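Local coordinates for protein myosin regulatory light chain, striated adductor muscle (Argopecten irradians, PDB 1WDC) that serves as the calcium-binding regulatory light chain of molluscan muscle myosin, giving the motor its calcium-dependent control, at residues N91-F96 with E107-L112. Sequence-based numbering, arbitrary orientation.
Sequences NAFAMF and EYIKDL
F96 faces Y108 and L112 across a gap in which the nearest CA atoms, those of F96 and I109, stand 8.9 Å apart, so side chains do nearly all the bridging, and no hydrogen bond crosses. F96 carries most of the contact. Its CB points at the opposing helix, and chi1 of -62°, which sets CG opposite the carbonyl carbon, presents the ring to L112. There L112 CD1 lies 4.2 Å from the centroid of the F96 ring, 30° off the ring normal: an off-centre CH-pi contact. The other methyl, L112 CD2, reaches F96 CE2 at 3.9 Å. Y108 meets the same phenylalanine roughly at a right angle, its OH 3.5 Å from F96 CD2 and close to the plane of the F96 ring. L112 CD1, one turn on along the same helix, also sits 3.9 Å above the Y108 ring, over its centre, while F96 O lies at that ring's edge, near CE2. The contact links helix 86-94, and the turn that follows it, to helix 106-115, the two helices flanking the loop of the second EF-hand. F93 makes a second, smaller apolar contact. Its CE1 meets I109 CD1 at 3.9 Å, the methyl lying in the plane of the F93 ring, at its edge; I109 gets there by turning CG1 away from its own backbone N (chi1 -170°). L104, on the short strand 104-105, touches both F96 and I109. Aromatic packing from another protein chain reaches F96 and L112, and a further chain packs on F93, which also meets Y141 and T145 of helix 141-149.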
loop_
_atom_site.group_PDB
_atom_site.type_symbol
_atom_site.label_atom_id
_atom_site.label_comp_id
_atom_site.label_asym_id
_atom_site.label_seq_id
_atom_site.Cartn_x
_atom_site.Cartn_y
_atom_site.Cartn_z
ATOM N N ASN B 91 -12.426 -2.648 -3.611
ATOM C CA ASN B 91 -11.470 -3.727 -3.439
ATOM C C ASN B 91 -10.103 -3.291 -3.052
ATOM O O ASN B 91 -9.375 -4.081 -2.464
ATOM C CB ASN B 91 -11.359 -4.575 -4.694
ATOM C CG ASN B 91 -12.570 -5.431 -4.918
ATOM O OD1 ASN B 91 -12.803 -5.928 -6.019
ATOM N ND2 ASN B 91 -13.377 -5.587 -3.888
ATOM N N ALA B 92 -9.685 -2.095 -3.470
ATOM C CA ALA B 92 -8.372 -1.579 -3.092
ATOM C C ALA B 92 -8.323 -1.334 -1.597
ATOM O O ALA B 92 -7.325 -1.625 -0.966
ATOM C CB ALA B 92 -8.044 -0.281 -3.848
ATOM N N PHE B 93 -9.389 -0.750 -1.048
ATOM C CA PHE B 93 -9.547 -0.480 0.401
ATOM C C PHE B 93 -9.572 -1.813 1.204
ATOM O O PHE B 93 -9.007 -1.922 2.313
ATOM C CB PHE B 93 -10.879 0.283 0.654
ATOM C CG PHE B 93 -10.795 1.815 0.521
ATOM C CD1 PHE B 93 -10.026 2.582 1.401
ATOM C CD2 PHE B 93 -11.601 2.496 -0.395
ATOM C CE1 PHE B 93 -10.065 3.990 1.385
ATOM C CE2 PHE B 93 -11.638 3.922 -0.412
ATOM C CZ PHE B 93 -10.870 4.653 0.481
ATOM N N ALA B 94 -10.293 -2.787 0.643
ATOM C CA ALA B 94 -10.502 -4.089 1.234
ATOM C C ALA B 94 -9.226 -4.885 1.385
ATOM O O ALA B 94 -9.091 -5.639 2.341
ATOM C CB ALA B 94 -11.501 -4.848 0.434
ATOM N N MET B 95 -8.216 -4.593 0.571
ATOM C CA MET B 95 -6.890 -5.171 0.805
ATOM C C MET B 95 -6.347 -4.869 2.202
ATOM O O MET B 95 -5.277 -5.344 2.583
ATOM C CB MET B 95 -5.898 -4.634 -0.210
ATOM C CG MET B 95 -6.331 -4.847 -1.610
ATOM S SD MET B 95 -4.948 -4.462 -2.582
ATOM C CE MET B 95 -5.544 -4.838 -4.254
ATOM N N PHE B 96 -6.920 -3.864 2.842
ATOM C CA PHE B 96 -6.379 -3.419 4.113
ATOM C C PHE B 96 -7.341 -3.793 5.225
ATOM O O PHE B 96 -7.180 -3.357 6.337
ATOM C CB PHE B 96 -6.157 -1.907 4.070
ATOM C CG PHE B 96 -5.167 -1.473 3.031
ATOM C CD1 PHE B 96 -5.578 -1.211 1.727
ATOM C CD2 PHE B 96 -3.820 -1.358 3.339
ATOM C CE1 PHE B 96 -4.648 -0.854 0.721
ATOM C CE2 PHE B 96 -2.879 -0.994 2.344
ATOM C CZ PHE B 96 -3.311 -0.749 1.017
ATOM N N GLU B 107 -7.329 5.821 12.289
ATOM C CA GLU B 107 -5.913 6.182 12.426
ATOM C C GLU B 107 -5.068 5.460 11.391
ATOM O O GLU B 107 -4.046 5.958 10.947
ATOM C CB GLU B 107 -5.378 5.844 13.827
ATOM C CG GLU B 107 -6.429 5.562 14.874
ATOM C CD GLU B 107 -6.898 4.126 14.838
ATOM O OE1 GLU B 107 -6.065 3.208 15.078
ATOM O OE2 GLU B 107 -8.095 3.920 14.560
ATOM N N TYR B 108 -5.498 4.253 11.041
ATOM C CA TYR B 108 -4.818 3.452 10.040
ATOM C C TYR B 108 -4.935 4.078 8.619
ATOM O O TYR B 108 -3.920 4.382 8.000
ATOM C CB TYR B 108 -5.400 2.045 10.081
ATOM C CG TYR B 108 -4.699 1.079 9.171
ATOM C CD1 TYR B 108 -3.308 1.156 8.951
ATOM C CD2 TYR B 108 -5.409 0.056 8.553
ATOM C CE1 TYR B 108 -2.656 0.226 8.118
ATOM C CE2 TYR B 108 -4.767 -0.885 7.748
ATOM C CZ TYR B 108 -3.405 -0.793 7.527
ATOM O OH TYR B 108 -2.843 -1.701 6.656
ATOM N N ILE B 109 -6.157 4.407 8.180
ATOM C CA ILE B 109 -6.317 5.018 6.860
ATOM C C ILE B 109 -5.654 6.415 6.719
ATOM O O ILE B 109 -4.971 6.641 5.744
ATOM C CB ILE B 109 -7.813 5.041 6.375
ATOM C CG1 ILE B 109 -7.857 5.449 4.902
ATOM C CG2 ILE B 109 -8.671 6.024 7.188
ATOM C CD1 ILE B 109 -7.140 4.497 3.982
ATOM N N LYS B 110 -5.641 7.237 7.770
ATOM C CA LYS B 110 -4.897 8.508 7.714
ATOM C C LYS B 110 -3.412 8.253 7.525
ATOM O O LYS B 110 -2.724 8.969 6.794
ATOM C CB LYS B 110 -5.094 9.335 8.995
ATOM C CG LYS B 110 -6.520 9.722 9.205
ATOM C CD LYS B 110 -6.673 10.929 10.075
ATOM C CE LYS B 110 -8.011 11.597 9.751
ATOM N NZ LYS B 110 -8.450 12.588 10.795
ATOM N N ASP B 111 -2.922 7.232 8.223
ATOM C CA ASP B 111 -1.498 6.923 8.237
ATOM C C ASP B 111 -1.040 6.404 6.882
ATOM O O ASP B 111 -0.005 6.810 6.367
ATOM C CB ASP B 111 -1.256 5.890 9.320
ATOM C CG ASP B 111 0.182 5.449 9.409
ATOM O OD1 ASP B 111 1.061 6.332 9.493
ATOM O OD2 ASP B 111 0.404 4.202 9.477
ATOM N N LEU B 112 -1.888 5.589 6.266
ATOM C CA LEU B 112 -1.649 5.063 4.925
ATOM C C LEU B 112 -1.531 6.186 3.911
ATOM O O LEU B 112 -0.525 6.271 3.240
ATOM C CB LEU B 112 -2.789 4.127 4.517
ATOM C CG LEU B 112 -2.766 2.737 5.131
ATOM C CD1 LEU B 112 -4.089 2.062 4.857
ATOM C CD2 LEU B 112 -1.623 1.958 4.506
#